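Local coordinates for protein transketolase (Campylobacter jejuni, PDB 3L84) that belongs to the transketolase family of thiamine diphosphate-dependent enzymes and forms a dimer of two multidomain chains, at residues R14-D19 and I278-P283; Q7-T12 and Q284-R289; A18-K23 and E86-F91; G27-P32 and A258-E263; L35-S40 and H215-I220. All coordinates share one frame; numbering follows the deposited sequence.

Interaction 1: residues R14-D19 and I278-P283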
# COMPACT_ATOMS: atom_id res chain seq x y z
N ARG A 14 23.83 21.63 14.65
CA ARG A 14 24.14 20.33 15.25
C ARG A 14 23.78 20.30 16.72
O ARG A 14 23.14 19.34 17.19
CB ARG A 14 25.63 20.01 15.16
CG ARG A 14 26.17 19.68 13.78
CD ARG A 14 27.59 19.14 13.87
NE ARG A 14 27.88 18.52 12.61
CZ ARG A 14 28.30 19.13 11.51
NH1 ARG A 14 28.73 20.37 11.50
NH2 ARG A 14 28.31 18.43 10.39
N PHE A 15 24.15 21.34 17.46
CA PHE A 15 23.98 21.26 18.93
C PHE A 15 22.58 21.60 19.39
O PHE A 15 22.11 21.03 20.37
CB PHE A 15 25.07 22.03 19.66
CG PHE A 15 26.46 21.52 19.34
CD1 PHE A 15 26.73 20.15 19.42
CD2 PHE A 15 27.48 22.37 18.96
CE1 PHE A 15 27.99 19.64 19.11
CE2 PHE A 15 28.74 21.87 18.64
CZ PHE A 15 28.98 20.52 18.71
N LEU A 16 21.84 22.43 18.65
CA LEU A 16 20.40 22.55 18.92
C LEU A 16 19.72 21.22 18.73
O LEU A 16 18.94 20.77 19.57
CB LEU A 16 19.74 23.63 18.03
CG LEU A 16 20.03 25.09 18.36
CD1 LEU A 16 19.25 25.98 17.43
CD2 LEU A 16 19.66 25.44 19.83
N SER A 17 20.04 20.53 17.65
CA SER A 17 19.42 19.24 17.34
C SER A 17 19.77 18.21 18.39
O SER A 17 18.90 17.49 18.90
CB SER A 17 19.87 18.73 15.97
OG SER A 17 19.48 19.60 14.91
N ALA A 18 21.04 18.11 18.73
CA ALA A 18 21.48 17.15 19.72
C ALA A 18 20.88 17.41 21.09
O ALA A 18 20.45 16.49 21.78
CB ALA A 18 23.03 17.16 19.81
N ASP A 19 20.87 18.68 21.48
CA ASP A 19 20.31 19.06 22.77
C ASP A 19 18.82 18.79 22.85
O ASP A 19 18.30 18.43 23.92
CB ASP A 19 20.56 20.55 23.08
CG ASP A 19 22.04 20.89 23.34
OD1 ASP A 19 22.85 19.98 23.63
OD2 ASP A 19 22.40 22.10 23.31
N ILE A 278 26.68 24.31 28.59
CA ILE A 278 25.43 24.99 28.29
C ILE A 278 24.73 24.32 27.13
O ILE A 278 25.35 23.78 26.18
CB ILE A 278 25.63 26.46 28.00
CG1 ILE A 278 26.37 26.70 26.72
CG2 ILE A 278 26.38 27.14 29.14
CD1 ILE A 278 26.34 28.19 26.34
N SER A 279 23.41 24.39 27.18
CA SER A 279 22.59 23.77 26.16
C SER A 279 21.70 24.82 25.49
O SER A 279 21.48 25.89 26.03
CB SER A 279 21.75 22.66 26.78
OG SER A 279 20.83 23.20 27.70
N PHE A 280 21.21 24.49 24.31
CA PHE A 280 20.37 25.38 23.52
C PHE A 280 21.00 26.76 23.29
O PHE A 280 20.35 27.80 23.46
CB PHE A 280 18.98 25.49 24.14
CG PHE A 280 18.25 24.18 24.18
CD1 PHE A 280 17.49 23.76 23.09
CD2 PHE A 280 18.33 23.35 25.27
CE1 PHE A 280 16.84 22.52 23.12
CE2 PHE A 280 17.67 22.13 25.30
CZ PHE A 280 16.93 21.72 24.21
N HIS A 281 22.29 26.74 22.95
CA HIS A 281 23.08 27.94 22.78
C HIS A 281 23.11 28.35 21.32
O HIS A 281 23.39 27.54 20.44
CB HIS A 281 24.51 27.71 23.24
CG HIS A 281 25.38 28.92 23.09
ND1 HIS A 281 25.14 30.08 23.78
CD2 HIS A 281 26.44 29.17 22.28
CE1 HIS A 281 26.03 30.99 23.42
NE2 HIS A 281 26.84 30.45 22.53
N ILE A 282 22.88 29.63 21.06
CA ILE A 282 22.99 30.20 19.72
C ILE A 282 24.03 31.34 19.76
O ILE A 282 23.77 32.41 20.33
CB ILE A 282 21.62 30.71 19.22
CG1 ILE A 282 20.57 29.59 19.31
CG2 ILE A 282 21.80 31.30 17.81
CD1 ILE A 282 19.12 30.01 19.02
N PRO A 283 25.23 31.10 19.20
CA PRO A 283 26.23 32.18 19.20
C PRO A 283 25.78 33.39 18.41
O PRO A 283 24.99 33.26 17.47
CB PRO A 283 27.45 31.55 18.53
CG PRO A 283 27.20 30.12 18.46
CD PRO A 283 25.73 29.89 18.55
O HOH W 1 23.24 24.15 21.86

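Interaction 2: residues Q7-T12 and Q284-R289. With GOL (glycerol), chain B.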
# COMPACT_ATOMS: atom_id res chain seq x y z
N GLN A 7 30.92 27.17 9.45
CA GLN A 7 31.20 26.17 10.47
C GLN A 7 30.43 26.47 11.76
O GLN A 7 29.83 25.58 12.36
CB GLN A 7 32.69 26.15 10.78
CG GLN A 7 33.06 25.11 11.76
CD GLN A 7 34.56 25.13 12.05
OE1 GLN A 7 34.98 25.06 13.21
NE2 GLN A 7 35.36 25.27 10.98
N GLU A 8 30.42 27.73 12.17
CA GLU A 8 29.68 28.10 13.35
C GLU A 8 28.18 27.87 13.17
O GLU A 8 27.51 27.33 14.04
CB GLU A 8 29.95 29.55 13.76
CG GLU A 8 29.42 29.84 15.18
CD GLU A 8 29.42 31.31 15.57
OE1 GLU A 8 28.48 32.03 15.14
OE2 GLU A 8 30.32 31.73 16.34
N GLN A 9 27.65 28.24 11.99
CA GLN A 9 26.23 28.01 11.68
C GLN A 9 25.90 26.53 11.72
O GLN A 9 24.88 26.12 12.31
CB GLN A 9 25.88 28.64 10.33
CG GLN A 9 25.75 30.14 10.40
CD GLN A 9 25.33 30.71 9.06
OE1 GLN A 9 26.15 30.82 8.14
NE2 GLN A 9 24.04 30.98 8.91
N ALA A 10 26.72 25.71 11.09
CA ALA A 10 26.47 24.26 11.04
C ALA A 10 26.52 23.67 12.42
O ALA A 10 25.67 22.85 12.80
CB ALA A 10 27.45 23.57 10.10
N ASN A 11 27.51 24.07 13.22
CA ASN A 11 27.60 23.53 14.55
C ASN A 11 26.46 24.00 15.46
O ASN A 11 26.02 23.26 16.33
CB ASN A 11 28.99 23.81 15.13
CG ASN A 11 30.05 22.93 14.50
OD1 ASN A 11 29.75 21.84 13.99
ND2 ASN A 11 31.30 23.38 14.49
N THR A 12 25.96 25.22 15.23
CA THR A 12 24.79 25.71 15.95
C THR A 12 23.62 24.77 15.67
O THR A 12 22.92 24.35 16.59
CB THR A 12 24.44 27.15 15.56
OG1 THR A 12 25.56 28.00 15.90
CG2 THR A 12 23.20 27.65 16.32
N GLN A 284 26.27 34.56 18.79
CA GLN A 284 25.89 35.81 18.10
C GLN A 284 26.03 35.85 16.60
O GLN A 284 25.10 36.26 15.92
CB GLN A 284 26.67 37.00 18.69
CG GLN A 284 26.04 37.57 19.92
CD GLN A 284 24.69 38.21 19.66
OE1 GLN A 284 23.68 37.76 20.19
NE2 GLN A 284 24.66 39.24 18.83
N ALA A 285 27.18 35.50 16.04
CA ALA A 285 27.39 35.63 14.60
C ALA A 285 26.38 34.79 13.85
O ALA A 285 25.79 35.24 12.86
CB ALA A 285 28.85 35.26 14.19
N SER A 286 26.16 33.56 14.33
CA SER A 286 25.20 32.65 13.72
C SER A 286 23.79 33.16 13.91
O SER A 286 22.98 33.09 12.99
CB SER A 286 25.35 31.24 14.29
OG SER A 286 26.54 30.64 13.78
N LYS A 287 23.47 33.68 15.10
CA LYS A 287 22.13 34.22 15.37
C LYS A 287 21.76 35.30 14.33
O LYS A 287 20.69 35.24 13.71
CB LYS A 287 22.07 34.81 16.78
CG LYS A 287 20.71 35.37 17.19
CD LYS A 287 20.76 36.16 18.49
CE LYS A 287 19.58 37.15 18.64
NZ LYS A 287 18.29 36.42 18.78
N ILE A 288 22.66 36.25 14.14
CA ILE A 288 22.42 37.37 13.24
C ILE A 288 22.34 36.88 11.81
O ILE A 288 21.46 37.31 11.07
CB ILE A 288 23.55 38.41 13.38
CG1 ILE A 288 23.54 39.04 14.77
CG2 ILE A 288 23.44 39.52 12.32
CD1 ILE A 288 24.82 39.74 15.05
N ARG A 289 23.26 36.01 11.41
CA ARG A 289 23.28 35.54 10.04
C ARG A 289 22.04 34.72 9.68
O ARG A 289 21.40 34.99 8.66
CB ARG A 289 24.56 34.75 9.78
CG ARG A 289 24.71 34.20 8.36
CD ARG A 289 24.65 35.25 7.24
NE ARG A 289 25.64 36.32 7.31
CZ ARG A 289 26.88 36.26 6.82
NH1 ARG A 289 27.37 35.15 6.26
NH2 ARG A 289 27.66 37.32 6.90
C1 GOL B . 22.10 32.76 5.91
O1 GOL B . 22.21 31.69 6.82
C2 GOL B . 20.64 33.12 5.59
O2 GOL B . 19.91 33.38 6.78
C3 GOL B . 20.57 34.36 4.70
O3 GOL B . 21.38 34.16 3.55
O HOH W 2 29.48 34.23 17.30

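Interaction 3: residues A18-K23 and E86-F91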
# COMPACT_ATOMS: atom_id res chain seq x y z
N ALA A 18 21.04 18.11 18.73
CA ALA A 18 21.48 17.15 19.72
C ALA A 18 20.88 17.41 21.09
O ALA A 18 20.45 16.49 21.78
CB ALA A 18 23.03 17.16 19.81
N ASP A 19 20.87 18.68 21.48
CA ASP A 19 20.31 19.06 22.77
C ASP A 19 18.82 18.79 22.85
O ASP A 19 18.30 18.43 23.92
CB ASP A 19 20.56 20.55 23.08
CG ASP A 19 22.04 20.89 23.34
OD1 ASP A 19 22.85 19.98 23.63
OD2 ASP A 19 22.40 22.10 23.31
N MSE A 20 18.10 19.02 21.77
CA MSE A 20 16.66 18.72 21.71
C MSE A 20 16.33 17.27 21.91
O MSE A 20 15.49 16.90 22.65
CB MSE A 20 16.06 19.14 20.36
CG MSE A 20 16.00 20.58 20.18
SE MSE A 20 15.69 21.11 18.32
CE MSE A 20 14.20 20.15 18.28
N VAL A 21 17.07 16.43 21.22
CA VAL A 21 16.91 15.00 21.33
C VAL A 21 17.28 14.52 22.73
O VAL A 21 16.61 13.69 23.34
CB VAL A 21 17.78 14.29 20.27
CG1 VAL A 21 17.85 12.76 20.51
CG2 VAL A 21 17.22 14.59 18.89
N GLN A 22 18.36 15.08 23.29
CA GLN A 22 18.82 14.64 24.59
C GLN A 22 17.82 15.00 25.69
O GLN A 22 17.51 14.17 26.55
CB GLN A 22 20.19 15.23 24.89
CG GLN A 22 20.94 14.55 25.99
CD GLN A 22 21.28 13.13 25.65
OE1 GLN A 22 21.68 12.83 24.52
NE2 GLN A 22 21.12 12.21 26.62
N LYS A 23 17.25 16.21 25.61
CA LYS A 23 16.26 16.65 26.60
C LYS A 23 15.02 15.78 26.52
O LYS A 23 14.42 15.44 27.56
CB LYS A 23 15.95 18.14 26.42
CG LYS A 23 15.01 18.70 27.51
CD LYS A 23 14.93 20.23 27.37
CE LYS A 23 14.06 20.86 28.47
NZ LYS A 23 12.63 20.43 28.46
N GLU A 86 11.66 27.86 23.51
CA GLU A 86 10.89 27.01 24.39
C GLU A 86 10.25 25.84 23.62
O GLU A 86 10.18 24.72 24.11
CB GLU A 86 9.81 27.79 25.13
CG GLU A 86 9.29 27.08 26.36
CD GLU A 86 10.36 26.83 27.45
OE1 GLU A 86 11.43 27.49 27.51
OE2 GLU A 86 10.12 25.92 28.27
N ASP A 87 9.74 26.11 22.42
CA ASP A 87 9.19 25.02 21.61
C ASP A 87 10.24 23.93 21.34
O ASP A 87 9.95 22.74 21.40
CB ASP A 87 8.66 25.57 20.27
CG ASP A 87 7.45 26.45 20.41
OD1 ASP A 87 6.60 26.23 21.33
OD2 ASP A 87 7.30 27.38 19.56
N LEU A 88 11.46 24.35 21.05
CA LEU A 88 12.54 23.37 20.84
C LEU A 88 12.78 22.53 22.11
O LEU A 88 13.04 21.34 22.01
CB LEU A 88 13.84 24.05 20.39
CG LEU A 88 13.79 24.97 19.15
CD1 LEU A 88 15.21 25.41 18.77
CD2 LEU A 88 13.12 24.24 17.98
N LYS A 89 12.67 23.17 23.27
CA LYS A 89 12.79 22.48 24.54
C LYS A 89 11.64 21.54 24.87
O LYS A 89 11.68 20.85 25.86
CB LYS A 89 12.96 23.51 25.67
CG LYS A 89 14.31 24.18 25.62
CD LYS A 89 14.44 25.34 26.62
CE LYS A 89 15.79 26.06 26.44
NZ LYS A 89 16.00 27.21 27.36
N ASN A 90 10.60 21.56 24.05
CA ASN A 90 9.41 20.72 24.18
C ASN A 90 9.36 19.65 23.08
O ASN A 90 8.30 19.04 22.84
CB ASN A 90 8.15 21.59 24.11
CG ASN A 90 8.02 22.52 25.29
OD1 ASN A 90 8.62 22.28 26.34
ND2 ASN A 90 7.27 23.59 25.11
N PHE A 91 10.47 19.41 22.39
CA PHE A 91 10.53 18.42 21.36
C PHE A 91 9.97 17.07 21.84
O PHE A 91 10.30 16.59 22.91
CB PHE A 91 11.99 18.27 20.93
CG PHE A 91 12.27 17.28 19.83
CD1 PHE A 91 11.72 17.44 18.55
CD2 PHE A 91 13.14 16.22 20.02
CE1 PHE A 91 12.07 16.58 17.52
CE2 PHE A 91 13.49 15.37 18.99
CZ PHE A 91 12.96 15.56 17.74
O HOH W 3 13.89 19.17 23.81

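Interaction 4: residues G27-P32 and A258-E263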
# COMPACT_ATOMS: atom_id res chain seq x y z
N GLY A 27 14.44 10.42 19.95
CA GLY A 27 14.58 11.03 18.66
C GLY A 27 15.84 10.65 17.95
O GLY A 27 16.53 9.72 18.34
N HIS A 28 16.15 11.42 16.93
CA HIS A 28 17.08 11.00 15.86
C HIS A 28 18.12 12.05 15.63
O HIS A 28 17.87 13.03 14.94
CB HIS A 28 16.28 10.78 14.59
CG HIS A 28 15.22 9.73 14.69
ND1 HIS A 28 13.98 9.97 15.23
CD2 HIS A 28 15.21 8.46 14.25
CE1 HIS A 28 13.26 8.87 15.13
NE2 HIS A 28 13.99 7.93 14.54
N PRO A 29 19.29 11.92 16.26
CA PRO A 29 20.30 12.98 16.16
C PRO A 29 21.33 12.79 15.05
O PRO A 29 22.00 13.77 14.65
CB PRO A 29 21.00 12.89 17.52
CG PRO A 29 20.91 11.45 17.85
CD PRO A 29 19.62 10.93 17.30
N GLY A 30 21.49 11.56 14.57
CA GLY A 30 22.58 11.25 13.64
C GLY A 30 22.47 11.94 12.31
O GLY A 30 23.45 12.53 11.83
N ALA A 31 21.30 11.86 11.70
CA ALA A 31 21.08 12.57 10.43
C ALA A 31 21.15 14.10 10.53
O ALA A 31 21.76 14.73 9.68
CB ALA A 31 19.80 12.08 9.72
N PRO A 32 20.56 14.71 11.57
CA PRO A 32 20.77 16.15 11.76
C PRO A 32 22.24 16.55 11.73
O PRO A 32 22.61 17.53 11.09
CB PRO A 32 20.12 16.40 13.10
CG PRO A 32 18.93 15.42 13.06
CD PRO A 32 19.47 14.18 12.42
N ALA A 258 18.63 7.14 18.52
CA ALA A 258 18.67 7.27 19.96
C ALA A 258 19.52 8.47 20.30
O ALA A 258 20.42 8.82 19.56
CB ALA A 258 19.26 6.04 20.56
N PRO A 259 19.29 9.05 21.48
CA PRO A 259 20.12 10.18 21.94
C PRO A 259 21.61 9.87 21.92
O PRO A 259 22.03 8.72 22.14
CB PRO A 259 19.61 10.42 23.37
CG PRO A 259 18.18 9.91 23.36
CD PRO A 259 18.21 8.72 22.44
N LEU A 260 22.41 10.89 21.63
CA LEU A 260 23.86 10.73 21.57
C LEU A 260 24.47 10.43 22.92
O LEU A 260 25.54 9.79 22.99
CB LEU A 260 24.52 12.00 21.01
CG LEU A 260 24.13 12.39 19.58
CD1 LEU A 260 24.79 13.71 19.24
CD2 LEU A 260 24.52 11.34 18.56
N GLY A 261 23.85 10.93 23.99
CA GLY A 261 24.40 10.82 25.36
C GLY A 261 25.07 12.10 25.79
O GLY A 261 25.67 12.81 24.98
N GLU A 262 24.98 12.40 27.09
CA GLU A 262 25.49 13.65 27.66
C GLU A 262 27.00 13.82 27.45
O GLU A 262 27.48 14.90 27.06
CB GLU A 262 25.14 13.72 29.14
CG GLU A 262 23.65 13.85 29.38
CD GLU A 262 23.27 14.00 30.85
OE1 GLU A 262 24.17 14.12 31.72
OE2 GLU A 262 22.05 13.96 31.13
N GLU A 263 27.75 12.75 27.66
CA GLU A 263 29.21 12.84 27.55
C GLU A 263 29.66 13.02 26.10
O GLU A 263 30.58 13.79 25.82
CB GLU A 263 29.87 11.63 28.21
CG GLU A 263 29.73 11.65 29.74
CD GLU A 263 30.23 12.97 30.38
OE1 GLU A 263 31.30 13.51 29.96
OE2 GLU A 263 29.55 13.47 31.31

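Interaction 5: residues L35-S40 and H215-I220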
# COMPACT_ATOMS: atom_id res chain seq x y z
N LEU A 35 23.71 16.20 8.23
CA LEU A 35 23.12 17.11 7.25
C LEU A 35 23.38 18.59 7.57
O LEU A 35 23.03 19.48 6.78
CB LEU A 35 21.62 16.89 7.11
CG LEU A 35 21.23 15.58 6.43
CD1 LEU A 35 19.74 15.33 6.64
CD2 LEU A 35 21.59 15.65 4.98
N ALA A 36 24.00 18.88 8.70
CA ALA A 36 24.08 20.27 9.16
C ALA A 36 24.92 21.18 8.28
O ALA A 36 24.57 22.37 8.11
CB ALA A 36 24.60 20.33 10.59
N ASP A 37 25.97 20.63 7.67
CA ASP A 37 26.78 21.45 6.78
C ASP A 37 26.01 21.79 5.50
O ASP A 37 26.03 22.93 5.02
CB ASP A 37 28.10 20.75 6.46
CG ASP A 37 28.92 20.45 7.70
OD1 ASP A 37 29.03 21.33 8.60
OD2 ASP A 37 29.41 19.32 7.83
N ILE A 38 25.32 20.80 4.93
CA ILE A 38 24.48 21.01 3.77
C ILE A 38 23.42 22.07 4.04
O ILE A 38 23.22 22.97 3.23
CB ILE A 38 23.85 19.69 3.31
CG1 ILE A 38 24.93 18.74 2.75
CG2 ILE A 38 22.70 19.95 2.29
CD1 ILE A 38 24.49 17.26 2.63
N LEU A 39 22.69 21.94 5.16
CA LEU A 39 21.63 22.93 5.45
C LEU A 39 22.18 24.32 5.67
O LEU A 39 21.56 25.29 5.26
CB LEU A 39 20.75 22.43 6.61
CG LEU A 39 19.49 23.28 6.83
CD1 LEU A 39 18.59 23.38 5.62
CD2 LEU A 39 18.71 22.70 8.02
N SER A 40 23.34 24.43 6.31
CA SER A 40 23.95 25.73 6.48
C SER A 40 24.21 26.43 5.16
O SER A 40 23.90 27.60 5.00
CB SER A 40 25.22 25.57 7.27
OG SER A 40 24.86 25.15 8.57
N HIS A 215 30.36 17.41 3.61
CA HIS A 215 30.96 18.21 4.68
C HIS A 215 31.92 19.26 4.17
O HIS A 215 32.62 19.90 4.98
CB HIS A 215 31.64 17.31 5.72
CG HIS A 215 30.70 16.29 6.29
ND1 HIS A 215 29.53 16.65 6.91
CD2 HIS A 215 30.73 14.94 6.28
CE1 HIS A 215 28.87 15.56 7.27
NE2 HIS A 215 29.59 14.51 6.91
N ASP A 216 31.96 19.47 2.86
CA ASP A 216 32.83 20.48 2.29
C ASP A 216 32.00 21.63 1.78
O ASP A 216 31.26 21.52 0.81
CB ASP A 216 33.70 19.91 1.17
CG ASP A 216 34.76 20.90 0.70
OD1 ASP A 216 34.46 21.71 -0.20
OD2 ASP A 216 35.89 20.88 1.23
N TYR A 217 32.11 22.77 2.46
CA TYR A 217 31.22 23.89 2.17
C TYR A 217 31.33 24.37 0.73
O TYR A 217 30.29 24.66 0.10
CB TYR A 217 31.47 25.06 3.13
CG TYR A 217 31.26 24.66 4.58
CD1 TYR A 217 30.02 24.28 5.05
CD2 TYR A 217 32.31 24.66 5.47
CE1 TYR A 217 29.82 23.89 6.34
CE2 TYR A 217 32.13 24.27 6.79
CZ TYR A 217 30.86 23.88 7.21
OH TYR A 217 30.67 23.45 8.49
N GLU A 218 32.55 24.43 0.21
CA GLU A 218 32.75 24.85 -1.15
C GLU A 218 32.10 23.88 -2.13
O GLU A 218 31.49 24.31 -3.09
CB GLU A 218 34.25 25.03 -1.44
CG GLU A 218 34.63 25.45 -2.87
CD GLU A 218 36.13 25.71 -3.08
OE1 GLU A 218 36.98 25.15 -2.34
OE2 GLU A 218 36.46 26.48 -4.02
N GLU A 219 32.24 22.58 -1.91
CA GLU A 219 31.65 21.62 -2.85
C GLU A 219 30.12 21.68 -2.80
O GLU A 219 29.45 21.61 -3.84
CB GLU A 219 32.08 20.19 -2.51
CG GLU A 219 33.52 19.85 -2.80
CD GLU A 219 33.83 18.38 -2.55
OE1 GLU A 219 33.01 17.51 -2.96
OE2 GLU A 219 34.91 18.09 -1.97
N ILE A 220 29.55 21.87 -1.61
CA ILE A 220 28.09 21.97 -1.47
C ILE A 220 27.59 23.19 -2.23
O ILE A 220 26.63 23.12 -3.00
CB ILE A 220 27.65 22.08 -0.01
CG1 ILE A 220 28.07 20.86 0.80
CG2 ILE A 220 26.13 22.29 0.07
CD1 ILE A 220 28.16 21.07 2.34

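Interaction 1: residues R14-D19 and I278-P283
Asp19 carries CG anti to its own carbonyl carbon (chi1 -68°), and Phe280 sets the CG of its ring in the same way. The Asp19 carboxylate lies beside the backbone of segment 278-283, while the Phe280 ring packs back against the helix. Phe280 N donates to Asp19 OD2 at 2.9 Å with an N-H...O angle of 162°. It approaches from the anti side of the carboxylate, 31° out of its plane. Water 1 gives a second link: it donates to Asp19 OD2 at 2.6 Å and accepts from His281 N. OD2 therefore serves two successive backbone N-H groups, one directly and one through water. The other oxygen, Asp19 OD1, forms a salt bridge with Lys269, which also bonds to Ile278 O. The contact fastens the irregular link between helices 262-272 and 284-291 onto helix 3-24, all in the thiamine diphosphate binding domain. On the same aspartate side chain, Asp19 CB sits over the centre of the Phe280 ring, 4.0 Å from its centroid, a CH-pi contact. Leu16 fills in alongside. Its CD2 lies 3.8 Å from Phe280 CA, and its CD1 is 4.3 Å from Ile282 CG1. Helix 69-79 covers this apolar part, with Ser74 against Leu16 and His77 and Leu78 against Ile282.

Interaction 2: residues Q7-T12 and Q284-R289
Segments 7-12 and 284-289, parts of helices 3-24 and 284-291, cross almost perpendicularly, with 87° between their N-to-C directions. Their axes pass 8.9 Å apart, and the backbones come closest at Gln9 and Ser286, whose CA atoms are 5.2 Å apart. Glu8 reaches across with CG anti to its backbone N (chi1 -167°). Ser286 OG donates to Glu8 OE1 at 2.7 Å, using the anti lone pair of that oxygen. Ser286 N adds a weak bond to the same OE1. The second oxygen, Glu8 OE2, accepts from water 2 at 2.8 Å, and this water accepts in turn from Ala285 N. Thr12 closes one flank with OG1 3.6 Å from Ser286 CB. The same OG1 donates to Glu8 O, which also takes Thr12 N from the opposite face of its plane. Gln9 and Arg289 make the second half of the contact. Gln9 NE2 lies 3.3 Å from Arg289 CG, and the amide and guanidinium planes are nearly perpendicular. Both polar ends also meet Tyr44 OH, through Gln9 OE1 and Arg289 NH1. A glycerol, probably from the crystallisation liquor, bridges further: Gln9 NE2 donates to its O1 at 2.9 Å, and its O2 donates to Arg289 O. It also bonds to Ser43 OG. The whole is a near-orthogonal helix packing. A carboxylate meets the first turn of helix 284-291, weakly at Ser286 N and through water at Ala285 N, where the helix dipole would probably favour a negative charge.

Interaction 3: residues A18-K23 and E86-F91
Met20 and Phe91 lead a buried, mainly apolar contact between the later part of helix 3-24 and the end of the short helix that starts at residue 85. The chain there makes a type I beta turn from Leu88 to Phe91. Met20 is a selenomethionine with two conformers. In one of them its chain is extended at chi2 and bends at chi3 (57°), which places CE by the Phe91 ring. In this conformer CE is 3.7 Å from Phe91 CD1. It makes an off-centre CH-pi contact, 4.1 Å from the ring centroid and 29° off the ring normal. The two side chains cross at about a right angle. Met20 SE packs against Leu88 CB at 4.0 Å, and Met20 CG lies 3.6 Å from Leu88 O. Val21 runs side by side with Phe91 and touches CE2 through its CG2 at 3.8 Å. A polar bond closes the more exposed end. Lys23 is extended until chi4 turns NZ aside, and NZ donates to Lys89 O at 2.8 Å, in the carbonyl plane. The aliphatic CE of Lys23 rests on Lys89 CB at 4.0 Å. Helix 69-79 packs against the same cluster: Ala70 and Ser74 touch Met20, Tyr73 touches Leu88, and Ser69 touches Phe91. Phe280 also packs on Met20. Helix 262-272 meets segment 18-23 too, with Ile265 against Ala18, Asp19 and Gln22.

Interaction 4: residues G27-P32 and A258-E263
Pro29 sets CG and CD of its pyrrolidine ring against the carbonyl oxygen of the peptide that follows Ala258. Ala258 O touches these two carbons, Pro29 CG and CD, each at 3.2 Å. The same proline ring meets Leu260 through CB and CG. Pro29 CG is 3.7 Å from Leu260 CD2, and Pro29 CB is 3.8 Å from Leu260 CG. The two side chains slide past each other in opposite directions. Next to this, Gly27 O comes within 3.3 Å of Ala258 N, but the angle is too poor for a hydrogen bond. Gly27 has backbone angles (phi 124°, psi -165°) that call for glycine. The contact joins the turn leading into helix 30-42 to the loop leading into helix 262-272. Around it, Gly30 is hydrogen-bonded to the backbone of Ala243, and Gly261 N to Gln22 OE1. His28 packs on Asp449 of the second subunit, so the turn lies near the dimer interface. Across the two segments themselves there is no hydrogen bond or charge pair. The contact between them is packing of apolar carbons, and of ring carbons against a carbonyl oxygen.

Interaction 5: residues L35-S40 and H215-I220
A His-carboxylate hydrogen bond between His215 and Asp37 ties the loop after strand 208-213 to helix 30-42. His215 ND1 donates to Asp37 OD2 at 2.8 Å, on the anti lone pair of OD2, with an N-H...O angle of 152°. The imidazole and carboxylate planes are perpendicular, and OD2 lies at the ring edge, 16° out of its plane. OD2 also takes a salt bridge from Arg14. The far nitrogen, His215 NE2, is hydrogen-bonded to Thr241 N, so both ring nitrogens are engaged. On the other oxygen, Tyr217 OH is 2.7 Å from Asp37 OD1, a weak and uncertain bond, since the hydroxyl proton has another acceptor within reach. Tyr217 CE1 lies 3.6 Å from Asp37 CB. Strand 208-213 is, within this chain, an outer strand of the five-stranded parallel sheet, and helix 217-228 follows it. Asp216 is the N-cap of that helix: in one of its two conformers, its OD1 accepts from Glu219 N. One turn further on, Ile220 supplies the apolar part. Its CD1 reaches the helix backbone at Asp37 C, 3.9 Å away, and meets Ile38 CG1 at 4.0 Å, the two isoleucines crossing at about a right angle. Val41 packs on both Tyr217 and Ile220.

How the interactions relate
All five contacts lie in the thiamine diphosphate binding domain, on one side of the chain's centre. Helix 3-24 carries interactions 2, 1 and 3 in that order. Helix 30-42, next in the chain, has interaction 4 at its start and interaction 5 further along. Interaction 1 is nested inside 2, while 3 and 4 alternate along the chain. The centres of 1 and 3 are about 9 Å apart, and those of 3 and 5 about 23 Å. Pro283 of interaction 1 packs on Glu8 and Thr12 of interaction 2, and Ala10 of interaction 2 on Asp37 and Ser40 of interaction 5. The N-terminal helix is thus packed against parts of the chain far apart in sequence.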